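Local coordinates for metallo-beta-lactamase (Serratia marcescens, PDB 6K4X), which hydrolyses the amide bond of beta-lactam antibiotics with the help of two zinc ions, as a subclass B3 metallo-beta-lactamase, at residues D4-Q9 with G42-G47; D64-L69 with V135-L140; G89-A94 with K125-A130; R185-P190 with T255-E260. All blocks are in the same frame, centred on the assembly; numbering follows the deposited sequence. Where two conformers were deposited one is given.

Contact 1: residues D4-Q9 with G42-G47; sequences DWSSPQ and GTTEKG
Ser-6 and Thr-44 meet hydroxyl to hydroxyl where the N-terminal segment of this metallo-beta-lactamase fold lies against the loop between strand 37-40 and helix 47-57. Their oxygens are hydrogen-bonded, Ser-6 OG to Thr-44 OG1 at 2.7 Å, and either may be the donor. Thr-44 OG1 also accepts from the backbone N of Gly-47 at 2.8 Å, a capping bond at the turn that leads into the helix. One hydroxyl thus links the N-terminal segment to the helix start. It is placed there by a chi1 of 61°, with OG1 between the backbone N and the carbonyl carbon. The same torsion directs the methyl CG2 to Trp-5, whose CB it touches at 3.6 Å, the two side chains crossing at about a right angle. The Trp-5 side chain lies next to the zinc site, about 4 Å at the nearest atoms from those of the zinc ligands Asp-76 and His-215. Lys-46 lies beside Ser-6 with CB and CE each 3.6 Å from Ser-6 OG; the bend at chi3 turns CE back toward it. Further out, a type I turn from Asp-4 to Ser-7 presents Ser-6 to the loop, and Trp-5 O accepts a hydrogen bond from Thr-23 OG1. Within that turn Ser-7 N and Ser-7 OG both bond to Asp-4 O, approaching from the same face of its carbonyl plane, the hydroxyl at 2.8 Å.

Contact 2: residues D64-L69 with V135-L140; sequences DVKYIL and VKLGPL
The Tyr-67 ring takes the methyl CG1 of Val-135 over one face, in a CH-pi contact with CG1 4.1 Å from the ring centroid and 20° off the normal. The methyl is displaced toward the rim on the CD2 and CE2 side, with CD2 the nearest ring atom at 3.9 Å. Near the ring plane, CB of Leu-137 stands at the edge beside CE2, at 4.5 Å. Lys-136 O comes obliquely to the same CE2, at 3.7 Å, so three consecutive residues of strand 134-137 meet the ring near CE2, one over the face and one at the edge. Val-135 owes its reach to a chi1 of 178°, which sets CG1 anti to the backbone N. That methyl also lies 4.5 Å from CD2 of Leu-69, and Leu-93 of strand 91-95 packs on both Leu-69 and Val-135. Just before Tyr-67 in the chain, Lys-66 offers its aliphatic base: in the conformer described, CB meets CD1 of Leu-137 at 3.7 Å, while the chain bends at chi2 and its NZ bonds to Ser-63 O. Leu-137 also touches Ile-38 and opens the type II' turn to Leu-140, with Gly-138 at positive phi. The two strands run nearly antiparallel, at 160°, but their axes come no closer than 8.6 Å and belong to different sheets. Side chains packed between facing sheets are characteristic of the alpha-beta/beta-alpha sandwich of the metallo-beta-lactamase fold.

Contact 3: residues G89-A94 with K125-A130; sequences GATVLA and KVRAVA. With SO4 (sulfate ion), chain F.
Val-92 and Ala-94 of strand 91-95 exchange four backbone hydrogen bonds with the 125-130 segment in parallel register. Val-92 N donates to Lys-125 O, and Val-92 O receives Arg-127 N at 2.8 Å; Ala-94 N then donates to Arg-127 O, and Ala-94 O accepts from Val-129 N. CA-H...O contacts run between them.

Apolar packing follows the two faces. CB of Val-92 meets CG2 of Val-126 at 4.1 Å on the face covered by helices 81-88 and 99-104. On the other face Leu-93 touches both Arg-127 and Val-129, its CD2 3.8 Å from Arg-127 CB and its CB near Val-129 CG1. Thr-91 CG2, set anti to the backbone N, meets Arg-127 CG at 3.7 Å.

The polar contacts gather at the strand start. A water joins Gly-89 O, Thr-91 OG1 and Lys-125 NZ. A sulfate, probably from the crystallisation liquor, is gripped by Lys-125 N and by the edge of the Arg-127 guanidinium, whose NH1 meets sulfate O4 at 2.8 Å and 176°. Arg-127 NH2 reaches sulfate O1 and also Val-126 O. Strands 91-95 and 126-129, with helix 99-104 between them, form a beta-alpha-beta crossover at the edge of the seven-stranded sheet.

Contact 4: residues R185-P190 with T255-E260; sequences RFSDHP and TRLASE
Glu-260 directs its carboxylate at the backbone of the 3-10 segment 186-188, one oxygen to each of two successive N-H groups. OE2 receives Phe-186 N at 2.8 Å and OE1 receives Ser-187 N, each through its syn lone pair. Ser-187 OG donates to the same OE1 at 2.7 Å, nearly in line with the carboxylate C-O bond. The glutamate reaches across because its chain is extended beyond CG, chi2 being -172°. From its own helix Arg-256 NE comes to OE2 from above the carboxylate plane, a salt bridge of 2.8 Å. This neighbouring positive charge would probably help stabilise the ionised carboxylate.

Helix 241-260, the long C-terminal helix of the metallo-beta-lactamase fold, is joined in this way near its end, at the surface, to the loop between strand 166-173 and helix 190-205. Arg-256 also turns a face of its guanidinium to the Phe-186 ring edge. The planes stand 89° apart, and Phe-186 CD2 sits over the centre of the Arg-256 guanidinium, 3.6 Å from Arg-256 CZ. Arg-185 runs extended past Glu-260 and crosses it obliquely, its CG 3.6 Å from Glu-260 OE1. The Arg-185 guanidinium is held at two places in its plane: NH1 meets Glu-260 O at 2.9 Å and 173°, and NH2 forms a salt bridge with Asp-188 OD1. CD2 of Leu-257 touches both Phe-186 CB and Ser-187 OG, and a water donates to Ser-187 OG and Leu-257 O.

In the fold
Contacts 2 and 3 share one region and touch directly: strands 65-69 and 91-95 are neighbours in the seven-stranded sheet, and contact 3 is nested in the chain loop that contact 2 closes. Contact 3 adds an outer strand to that sheet through backbone bonds, whereas contact 2 joins it to the five-stranded sheet by side-chain packing. Both are partly buried, with centres about 11 Å apart. Contact 1 is also partly buried but rests on paired hydroxyls between loops, close to the zinc site. Contact 4 is a surface contact built on charge and carboxylate bonding; its centre lies about 39 Å from that of contact 2, on the opposite side of the chain's centre.

Contact 1: residues D4-Q9 with G42-G47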
loop_
_atom_site.group_PDB
_atom_site.type_symbol
_atom_site.label_atom_id
_atom_site.label_comp_id
_atom_site.label_asym_id
_atom_site.label_seq_id
_atom_site.Cartn_x
_atom_site.Cartn_y
_atom_site.Cartn_z
ATOM N N ASP A 4 2.613 15.430 -6.658
ATOM C CA ASP A 4 1.503 15.531 -5.715
ATOM C C ASP A 4 0.721 14.211 -5.705
ATOM O O ASP A 4 0.852 13.354 -6.599
ATOM C CB ASP A 4 0.621 16.748 -6.006
ATOM C CG ASP A 4 1.365 18.068 -5.877
ATOM O OD1 ASP A 4 2.113 18.222 -4.891
ATOM O OD2 ASP A 4 1.186 18.937 -6.756
ATOM N N TRP A 5 -0.078 14.017 -4.659
ATOM C CA TRP A 5 -0.743 12.747 -4.408
ATOM C C TRP A 5 -1.728 12.395 -5.513
ATOM O O TRP A 5 -2.076 11.254 -5.661
ATOM C CB TRP A 5 -1.550 12.775 -3.116
ATOM C CG TRP A 5 -0.772 12.852 -1.854
ATOM C CD1 TRP A 5 0.561 12.685 -1.689
ATOM C CD2 TRP A 5 -1.324 13.180 -0.569
ATOM N NE1 TRP A 5 0.879 12.832 -0.357
ATOM C CE2 TRP A 5 -0.255 13.154 0.338
ATOM C CE3 TRP A 5 -2.608 13.497 -0.118
ATOM C CZ2 TRP A 5 -0.443 13.417 1.694
ATOM C CZ3 TRP A 5 -2.791 13.754 1.225
ATOM C CH2 TRP A 5 -1.717 13.722 2.110
ATOM N N SER A 6 -2.245 13.413 -6.221
ATOM C CA SER A 6 -3.249 13.219 -7.259
ATOM C C SER A 6 -2.667 13.370 -8.665
ATOM O O SER A 6 -3.433 13.325 -9.617
ATOM C CB SER A 6 -4.382 14.208 -7.092
ATOM O OG SER A 6 -5.026 14.022 -5.839
ATOM N N SER A 7 -1.366 13.554 -8.790
ATOM C CA SER A 7 -0.784 13.980 -10.062
ATOM C C SER A 7 -0.754 12.833 -11.065
ATOM O O SER A 7 -0.453 11.670 -10.738
ATOM C CB SER A 7 0.590 14.521 -9.872
ATOM O OG SER A 7 1.460 13.561 -9.298
ATOM N N PRO A 8 -0.959 13.148 -12.359
ATOM C CA PRO A 8 -0.689 12.172 -13.413
ATOM C C PRO A 8 0.722 11.601 -13.310
ATOM O O PRO A 8 1.676 12.268 -12.859
ATOM C CB PRO A 8 -0.872 12.996 -14.691
ATOM C CG PRO A 8 -1.942 13.987 -14.300
ATOM C CD PRO A 8 -1.574 14.386 -12.882
ATOM N N GLN A 9 0.858 10.368 -13.787
ATOM C CA GLN A 9 2.124 9.641 -13.789
ATOM C C GLN A 9 2.017 8.540 -14.844
ATOM O O GLN A 9 1.125 7.699 -14.770
ATOM C CB GLN A 9 2.421 9.050 -12.406
ATOM C CG GLN A 9 3.567 8.049 -12.400
ATOM C CD GLN A 9 4.892 8.668 -12.747
ATOM O OE1 GLN A 9 5.298 9.671 -12.150
ATOM N NE2 GLN A 9 5.592 8.056 -13.692
ATOM N N GLY A 42 -5.894 2.822 -4.168
ATOM C CA GLY A 42 -6.642 3.671 -5.075
ATOM C C GLY A 42 -6.092 5.079 -5.223
ATOM O O GLY A 42 -6.590 5.832 -6.070
ATOM N N THR A 43 -5.088 5.454 -4.423
ATOM C CA THR A 43 -4.621 6.845 -4.322
ATOM C C THR A 43 -5.762 7.713 -3.781
ATOM O O THR A 43 -6.539 7.256 -2.949
ATOM C CB THR A 43 -3.934 7.364 -5.603
ATOM O OG1 THR A 43 -4.849 7.863 -6.593
ATOM C CG2 THR A 43 -3.021 6.313 -6.201
ATOM N N THR A 44 -5.775 8.993 -4.176
ATOM C CA THR A 44 -6.742 9.941 -3.674
ATOM C C THR A 44 -8.020 9.867 -4.506
ATOM O O THR A 44 -8.095 9.207 -5.540
ATOM C CB THR A 44 -6.228 11.378 -3.767
ATOM O OG1 THR A 44 -5.995 11.632 -5.159
ATOM C CG2 THR A 44 -4.964 11.621 -2.976
ATOM N N GLU A 45 -9.065 10.570 -4.046
ATOM C CA GLU A 45 -10.293 10.653 -4.776
ATOM C C GLU A 45 -10.033 11.188 -6.198
ATOM O O GLU A 45 -10.452 10.583 -7.154
ATOM C CB GLU A 45 -11.247 11.526 -3.964
ATOM C CG GLU A 45 -12.536 11.901 -4.641
ATOM C CD GLU A 45 -13.450 12.723 -3.733
ATOM O OE1 GLU A 45 -12.998 13.125 -2.618
ATOM O OE2 GLU A 45 -14.591 12.935 -4.129
ATOM N N LYS A 46 -9.303 12.300 -6.311
ATOM C CA LYS A 46 -8.972 12.852 -7.629
ATOM C C LYS A 46 -8.074 11.864 -8.383
ATOM O O LYS A 46 -8.172 11.715 -9.609
ATOM C CB LYS A 46 -8.276 14.201 -7.460
ATOM C CG LYS A 46 -9.180 15.361 -7.061
ATOM C CD LYS A 46 -8.512 16.708 -7.214
ATOM C CE LYS A 46 -7.216 16.829 -6.448
ATOM N NZ LYS A 46 -7.413 16.531 -5.013
ATOM N N GLY A 47 -7.203 11.178 -7.650
ATOM C CA GLY A 47 -6.259 10.232 -8.231
ATOM C C GLY A 47 -6.931 9.032 -8.869
ATOM O O GLY A 47 -6.322 8.396 -9.731
#

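Contact 2: residues D64-L69 with V135-L140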
loop_
_atom_site.group_PDB
_atom_site.type_symbol
_atom_site.label_atom_id
_atom_site.label_comp_id
_atom_site.label_asym_id
_atom_site.label_seq_id
_atom_site.Cartn_x
_atom_site.Cartn_y
_atom_site.Cartn_z
ATOM N N ASP A 64 -12.061 -5.998 -15.757
ATOM C CA ASP A 64 -11.292 -7.197 -15.442
ATOM C C ASP A 64 -10.555 -7.107 -14.101
ATOM O O ASP A 64 -9.970 -8.087 -13.676
ATOM C CB ASP A 64 -10.298 -7.505 -16.548
ATOM C CG ASP A 64 -10.959 -8.121 -17.766
ATOM O OD1 ASP A 64 -12.057 -8.703 -17.632
ATOM O OD2 ASP A 64 -10.369 -7.967 -18.855
ATOM N N VAL A 65 -10.623 -5.960 -13.420
ATOM C CA VAL A 65 -10.057 -5.838 -12.072
ATOM C C VAL A 65 -11.055 -6.436 -11.078
ATOM O O VAL A 65 -12.180 -5.939 -10.945
ATOM C CB VAL A 65 -9.772 -4.374 -11.721
ATOM C CG1 VAL A 65 -9.239 -4.261 -10.301
ATOM C CG2 VAL A 65 -8.819 -3.713 -12.713
ATOM N N LYS A 66 -10.657 -7.513 -10.404
ATOM C CA LYS A 66 -11.591 -8.285 -9.593
ATOM C C LYS A 66 -11.477 -7.995 -8.099
ATOM O O LYS A 66 -12.466 -8.165 -7.383
ATOM C CB LYS A 66 -11.395 -9.779 -9.845
ATOM C CG LYS A 66 -11.577 -10.186 -11.298
ATOM C CD LYS A 66 -12.817 -9.654 -11.970
ATOM C CE LYS A 66 -12.935 -10.122 -13.406
ATOM N NZ LYS A 66 -14.106 -9.551 -14.094
ATOM N N TYR A 67 -10.296 -7.583 -7.652
ATOM C CA TYR A 67 -10.066 -7.239 -6.246
ATOM C C TYR A 67 -9.294 -5.930 -6.198
ATOM O O TYR A 67 -8.410 -5.701 -7.049
ATOM C CB TYR A 67 -9.234 -8.291 -5.517
ATOM C CG TYR A 67 -9.939 -9.598 -5.289
ATOM C CD1 TYR A 67 -10.975 -9.672 -4.386
ATOM C CD2 TYR A 67 -9.577 -10.756 -5.952
ATOM C CE1 TYR A 67 -11.642 -10.856 -4.134
ATOM C CE2 TYR A 67 -10.246 -11.957 -5.720
ATOM C CZ TYR A 67 -11.282 -12.002 -4.810
ATOM O OH TYR A 67 -11.962 -13.164 -4.539
ATOM N N ILE A 68 -9.613 -5.100 -5.207
ATOM C CA ILE A 68 -8.819 -3.942 -4.843
ATOM C C ILE A 68 -8.350 -4.195 -3.412
ATOM O O ILE A 68 -9.176 -4.344 -2.505
ATOM C CB ILE A 68 -9.631 -2.641 -4.938
ATOM C CG1 ILE A 68 -10.167 -2.410 -6.346
ATOM C CG2 ILE A 68 -8.797 -1.466 -4.464
ATOM C CD1 ILE A 68 -11.254 -1.359 -6.455
ATOM N N LEU A 69 -7.045 -4.202 -3.213
ATOM C CA LEU A 69 -6.437 -4.452 -1.924
ATOM C C LEU A 69 -6.052 -3.126 -1.296
ATOM O O LEU A 69 -5.405 -2.322 -1.955
ATOM C CB LEU A 69 -5.199 -5.332 -2.103
ATOM C CG LEU A 69 -5.406 -6.598 -2.927
ATOM C CD1 LEU A 69 -4.136 -7.420 -2.939
ATOM C CD2 LEU A 69 -6.583 -7.406 -2.439
ATOM N N VAL A 135 -5.074 -14.304 -1.142
ATOM C CA VAL A 135 -6.062 -13.820 -2.086
ATOM C C VAL A 135 -5.697 -14.409 -3.443
ATOM O O VAL A 135 -4.587 -14.183 -3.929
ATOM C CB VAL A 135 -6.091 -12.285 -2.139
ATOM C CG1 VAL A 135 -7.090 -11.775 -3.171
ATOM C CG2 VAL A 135 -6.375 -11.707 -0.768
ATOM N N LYS A 136 -6.599 -15.195 -4.031
ATOM C CA LYS A 136 -6.287 -15.846 -5.288
ATOM C C LYS A 136 -7.249 -15.374 -6.372
ATOM O O LYS A 136 -8.444 -15.138 -6.150
ATOM C CB LYS A 136 -6.293 -17.368 -5.174
ATOM C CG LYS A 136 -7.556 -17.975 -4.595
ATOM C CD LYS A 136 -7.411 -19.472 -4.452
ATOM C CE LYS A 136 -8.595 -20.112 -3.764
ATOM N NZ LYS A 136 -9.865 -19.782 -4.446
ATOM N N LEU A 137 -6.695 -15.212 -7.567
ATOM C CA LEU A 137 -7.463 -14.859 -8.752
ATOM C C LEU A 137 -6.778 -15.536 -9.931
ATOM O O LEU A 137 -5.700 -15.131 -10.308
ATOM C CB LEU A 137 -7.449 -13.338 -8.926
ATOM C CG LEU A 137 -8.320 -12.767 -10.043
ATOM C CD1 LEU A 137 -8.000 -11.295 -10.247
ATOM C CD2 LEU A 137 -8.167 -13.519 -11.359
ATOM N N GLY A 138 -7.387 -16.580 -10.483
ATOM C CA GLY A 138 -6.720 -17.319 -11.534
ATOM C C GLY A 138 -5.330 -17.732 -11.066
ATOM O O GLY A 138 -5.189 -18.345 -10.008
ATOM N N PRO A 139 -4.257 -17.388 -11.809
ATOM C CA PRO A 139 -2.918 -17.766 -11.404
ATOM C C PRO A 139 -2.283 -16.835 -10.361
ATOM O O PRO A 139 -1.168 -17.079 -9.914
ATOM C CB PRO A 139 -2.149 -17.642 -12.731
ATOM C CG PRO A 139 -2.807 -16.480 -13.421
ATOM C CD PRO A 139 -4.276 -16.631 -13.077
ATOM N N LEU A 140 -2.970 -15.759 -9.982
ATOM C CA LEU A 140 -2.450 -14.786 -9.029
ATOM C C LEU A 140 -2.674 -15.274 -7.605
ATOM O O LEU A 140 -3.734 -15.786 -7.276
ATOM C CB LEU A 140 -3.134 -13.441 -9.240
ATOM C CG LEU A 140 -3.054 -12.870 -10.649
ATOM C CD1 LEU A 140 -3.725 -11.505 -10.686
ATOM C CD2 LEU A 140 -1.616 -12.798 -11.139
#

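Contact 3: residues G89-A94 with K125-A130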
loop_
_atom_site.group_PDB
_atom_site.type_symbol
_atom_site.label_atom_id
_atom_site.label_comp_id
_atom_site.label_asym_id
_atom_site.label_seq_id
_atom_site.Cartn_x
_atom_site.Cartn_y
_atom_site.Cartn_z
ATOM N N GLY A 89 -16.304 -2.918 -10.431
ATOM C CA GLY A 89 -17.126 -3.940 -9.795
ATOM C C GLY A 89 -16.356 -4.809 -8.814
ATOM O O GLY A 89 -16.914 -5.794 -8.324
ATOM N N ALA A 90 -15.093 -4.472 -8.514
ATOM C CA ALA A 90 -14.218 -5.295 -7.693
ATOM C C ALA A 90 -14.718 -5.361 -6.249
ATOM O O ALA A 90 -15.447 -4.499 -5.757
ATOM C CB ALA A 90 -12.811 -4.744 -7.754
ATOM N N THR A 91 -14.230 -6.381 -5.563
ATOM C CA THR A 91 -14.347 -6.498 -4.115
ATOM C C THR A 91 -13.124 -5.860 -3.477
ATOM O O THR A 91 -11.992 -6.077 -3.952
ATOM C CB THR A 91 -14.459 -7.956 -3.689
ATOM O OG1 THR A 91 -15.670 -8.453 -4.261
ATOM C CG2 THR A 91 -14.493 -8.141 -2.192
ATOM N N VAL A 92 -13.335 -5.070 -2.428
ATOM C CA VAL A 92 -12.264 -4.405 -1.710
ATOM C C VAL A 92 -11.886 -5.246 -0.490
ATOM O O VAL A 92 -12.753 -5.600 0.310
ATOM C CB VAL A 92 -12.724 -3.005 -1.274
ATOM C CG1 VAL A 92 -11.646 -2.297 -0.483
ATOM C CG2 VAL A 92 -13.157 -2.175 -2.478
ATOM N N LEU A 93 -10.596 -5.549 -0.329
ATOM C CA LEU A 93 -10.129 -6.365 0.773
ATOM C C LEU A 93 -9.206 -5.544 1.660
ATOM O O LEU A 93 -8.351 -4.813 1.171
ATOM C CB LEU A 93 -9.390 -7.587 0.258
ATOM C CG LEU A 93 -10.205 -8.514 -0.625
ATOM C CD1 LEU A 93 -9.368 -9.681 -1.094
ATOM C CD2 LEU A 93 -11.449 -9.025 0.058
ATOM N N ALA A 94 -9.353 -5.705 2.978
ATOM C CA ALA A 94 -8.626 -4.906 3.932
ATOM C C ALA A 94 -8.478 -5.664 5.244
ATOM O O ALA A 94 -9.243 -6.597 5.564
ATOM C CB ALA A 94 -9.326 -3.595 4.164
ATOM N N LYS A 125 -18.666 -2.955 -0.938
ATOM C CA LYS A 125 -18.081 -4.269 -1.166
ATOM C C LYS A 125 -16.741 -4.437 -0.435
ATOM O O LYS A 125 -15.805 -5.076 -0.953
ATOM C CB LYS A 125 -17.882 -4.550 -2.660
ATOM C CG LYS A 125 -19.147 -4.600 -3.501
ATOM C CD LYS A 125 -19.055 -5.648 -4.594
ATOM C CE LYS A 125 -19.373 -7.019 -4.041
ATOM N NZ LYS A 125 -19.450 -8.039 -5.106
ATOM N N VAL A 126 -16.661 -3.965 0.798
ATOM C CA VAL A 126 -15.455 -4.113 1.575
ATOM C C VAL A 126 -15.562 -5.380 2.429
ATOM O O VAL A 126 -16.577 -5.630 3.087
ATOM C CB VAL A 126 -15.194 -2.891 2.464
ATOM C CG1 VAL A 126 -13.857 -3.004 3.153
ATOM C CG2 VAL A 126 -15.288 -1.604 1.660
ATOM N N ARG A 127 -14.516 -6.189 2.405
ATOM C CA ARG A 127 -14.443 -7.429 3.166
ATOM C C ARG A 127 -13.103 -7.520 3.889
ATOM O O ARG A 127 -12.108 -7.003 3.409
ATOM C CB ARG A 127 -14.569 -8.627 2.223
ATOM C CG ARG A 127 -15.723 -8.555 1.235
ATOM C CD ARG A 127 -17.052 -8.821 1.903
ATOM N NE ARG A 127 -18.182 -8.737 0.959
ATOM C CZ ARG A 127 -18.994 -7.690 0.812
ATOM N NH1 ARG A 127 -19.976 -7.719 -0.084
ATOM N NH2 ARG A 127 -18.854 -6.650 1.602
ATOM N N ALA A 128 -13.073 -8.220 5.019
ATOM C CA ALA A 128 -11.866 -8.394 5.807
ATOM C C ALA A 128 -11.053 -9.596 5.326
ATOM O O ALA A 128 -11.592 -10.633 4.946
ATOM C CB ALA A 128 -12.217 -8.592 7.265
ATOM N N VAL A 129 -9.733 -9.472 5.460
ATOM C CA VAL A 129 -8.792 -10.575 5.365
ATOM C C VAL A 129 -7.964 -10.639 6.650
ATOM O O VAL A 129 -7.743 -9.617 7.304
ATOM C CB VAL A 129 -7.853 -10.427 4.161
ATOM C CG1 VAL A 129 -8.629 -10.480 2.868
ATOM C CG2 VAL A 129 -6.996 -9.182 4.232
ATOM N N ALA A 130 -7.470 -11.840 6.965
ATOM C CA ALA A 130 -6.673 -12.091 8.151
ATOM C C ALA A 130 -5.185 -12.090 7.812
ATOM O O ALA A 130 -4.773 -12.290 6.671
ATOM C CB ALA A 130 -7.054 -13.421 8.756
HETATM S S SO4 F . -21.797 -4.430 0.443
HETATM O O1 SO4 F . -20.947 -4.584 1.607
HETATM O O2 SO4 F . -23.167 -4.320 1.051
HETATM O O3 SO4 F . -21.550 -3.233 -0.420
HETATM O O4 SO4 F . -21.718 -5.566 -0.472
HETATM O O HOH W 1 -16.823 -8.043 -6.727
#

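Contact 4: residues R185-P190 with T255-E260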
loop_
_atom_site.group_PDB
_atom_site.type_symbol
_atom_site.label_atom_id
_atom_site.label_comp_id
_atom_site.label_asym_id
_atom_site.label_seq_id
_atom_site.Cartn_x
_atom_site.Cartn_y
_atom_site.Cartn_z
ATOM N N ARG A 185 -0.210 11.351 22.519
ATOM C CA ARG A 185 1.065 10.928 23.068
ATOM C C ARG A 185 1.234 9.428 22.842
ATOM O O ARG A 185 0.513 8.610 23.449
ATOM C CB ARG A 185 1.112 11.305 24.553
ATOM C CG ARG A 185 2.449 11.024 25.210
ATOM C CD ARG A 185 2.557 11.672 26.572
ATOM N NE ARG A 185 3.938 11.710 27.048
ATOM C CZ ARG A 185 4.507 10.846 27.870
ATOM N NH1 ARG A 185 5.798 10.960 28.112
ATOM N NH2 ARG A 185 3.817 9.852 28.403
ATOM N N PHE A 186 2.216 9.046 22.023
ATOM C CA PHE A 186 2.423 7.633 21.748
ATOM C C PHE A 186 2.762 6.893 23.039
ATOM O O PHE A 186 2.351 5.736 23.200
ATOM C CB PHE A 186 3.549 7.415 20.737
ATOM C CG PHE A 186 3.076 7.529 19.317
ATOM C CD1 PHE A 186 2.589 6.419 18.645
ATOM C CD2 PHE A 186 3.073 8.756 18.664
ATOM C CE1 PHE A 186 2.082 6.534 17.361
ATOM C CE2 PHE A 186 2.613 8.854 17.361
ATOM C CZ PHE A 186 2.111 7.746 16.713
ATOM N N SER A 187 3.517 7.540 23.925
ATOM C CA SER A 187 3.959 6.926 25.153
ATOM C C SER A 187 2.777 6.549 26.058
ATOM O O SER A 187 2.972 5.810 27.032
ATOM C CB SER A 187 4.929 7.825 25.874
ATOM O OG SER A 187 6.109 8.048 25.121
ATOM N N ASP A 188 1.590 7.086 25.811
ATOM C CA ASP A 188 0.412 6.766 26.597
ATOM C C ASP A 188 -0.370 5.606 25.973
ATOM O O ASP A 188 -1.359 5.178 26.577
ATOM C CB ASP A 188 -0.510 7.977 26.724
ATOM C CG ASP A 188 -0.000 9.115 27.581
ATOM O OD1 ASP A 188 1.070 8.971 28.169
ATOM O OD2 ASP A 188 -0.715 10.138 27.615
ATOM N N HIS A 189 0.041 5.107 24.805
ATOM C CA HIS A 189 -0.752 4.174 23.996
ATOM C C HIS A 189 0.057 2.918 23.711
ATOM O O HIS A 189 0.600 2.741 22.622
ATOM C CB HIS A 189 -1.225 4.852 22.708
ATOM C CG HIS A 189 -2.241 5.900 22.971
ATOM N ND1 HIS A 189 -1.909 7.231 23.202
ATOM C CD2 HIS A 189 -3.569 5.795 23.184
ATOM C CE1 HIS A 189 -3.033 7.902 23.448
ATOM N NE2 HIS A 189 -4.055 7.055 23.433
ATOM N N PRO A 190 0.150 1.989 24.684
ATOM C CA PRO A 190 1.044 0.857 24.514
ATOM C C PRO A 190 0.636 -0.095 23.389
ATOM O O PRO A 190 1.496 -0.750 22.844
ATOM C CB PRO A 190 0.978 0.191 25.894
ATOM C CG PRO A 190 -0.374 0.550 26.417
ATOM C CD PRO A 190 -0.507 2.001 26.003
ATOM N N THR A 255 12.665 8.189 17.680
ATOM C CA THR A 255 12.820 9.635 17.756
ATOM C C THR A 255 11.603 10.254 18.449
ATOM O O THR A 255 11.715 11.170 19.275
ATOM C CB THR A 255 13.038 10.235 16.358
ATOM O OG1 THR A 255 14.303 9.813 15.838
ATOM C CG2 THR A 255 13.064 11.747 16.379
ATOM N N ARG A 256 10.412 9.802 18.071
ATOM C CA ARG A 256 9.157 10.328 18.644
ATOM C C ARG A 256 9.076 10.047 20.145
ATOM O O ARG A 256 8.796 10.959 20.938
ATOM C CB ARG A 256 7.967 9.729 17.908
ATOM C CG ARG A 256 6.615 10.116 18.499
ATOM C CD ARG A 256 6.385 11.629 18.543
ATOM N NE ARG A 256 5.104 11.941 19.172
ATOM C CZ ARG A 256 3.969 12.203 18.540
ATOM N NH1 ARG A 256 3.908 12.187 17.217
ATOM N NH2 ARG A 256 2.883 12.449 19.250
ATOM N N LEU A 257 9.361 8.816 20.562
ATOM C CA LEU A 257 9.235 8.472 21.977
ATOM C C LEU A 257 10.236 9.325 22.771
ATOM O O LEU A 257 9.941 9.792 23.879
ATOM C CB LEU A 257 9.473 6.979 22.219
ATOM C CG LEU A 257 8.388 6.063 21.666
ATOM C CD1 LEU A 257 8.767 4.604 21.853
ATOM C CD2 LEU A 257 7.028 6.340 22.268
ATOM N N ALA A 258 11.443 9.516 22.238
ATOM C CA ALA A 258 12.441 10.375 22.929
ATOM C C ALA A 258 11.893 11.797 23.075
ATOM O O ALA A 258 12.079 12.430 24.134
ATOM C CB ALA A 258 13.754 10.347 22.187
ATOM N N SER A 259 11.232 12.313 22.053
ATOM C CA SER A 259 10.708 13.689 22.030
ATOM C C SER A 259 9.598 13.863 23.076
ATOM O O SER A 259 9.306 14.976 23.482
ATOM C CB SER A 259 10.196 14.074 20.651
ATOM O OG SER A 259 11.181 13.894 19.635
ATOM N N GLU A 260 8.970 12.765 23.495
ATOM C CA GLU A 260 7.827 12.798 24.427
ATOM C C GLU A 260 8.273 12.708 25.887
ATOM O O GLU A 260 7.463 12.913 26.797
ATOM C CB GLU A 260 6.870 11.643 24.149
ATOM C CG GLU A 260 6.203 11.752 22.802
ATOM C CD GLU A 260 5.113 10.735 22.569
ATOM O OE1 GLU A 260 5.120 9.691 23.272
ATOM O OE2 GLU A 260 4.263 10.976 21.691
HETATM O O HOH W 2 8.592 8.411 25.935
#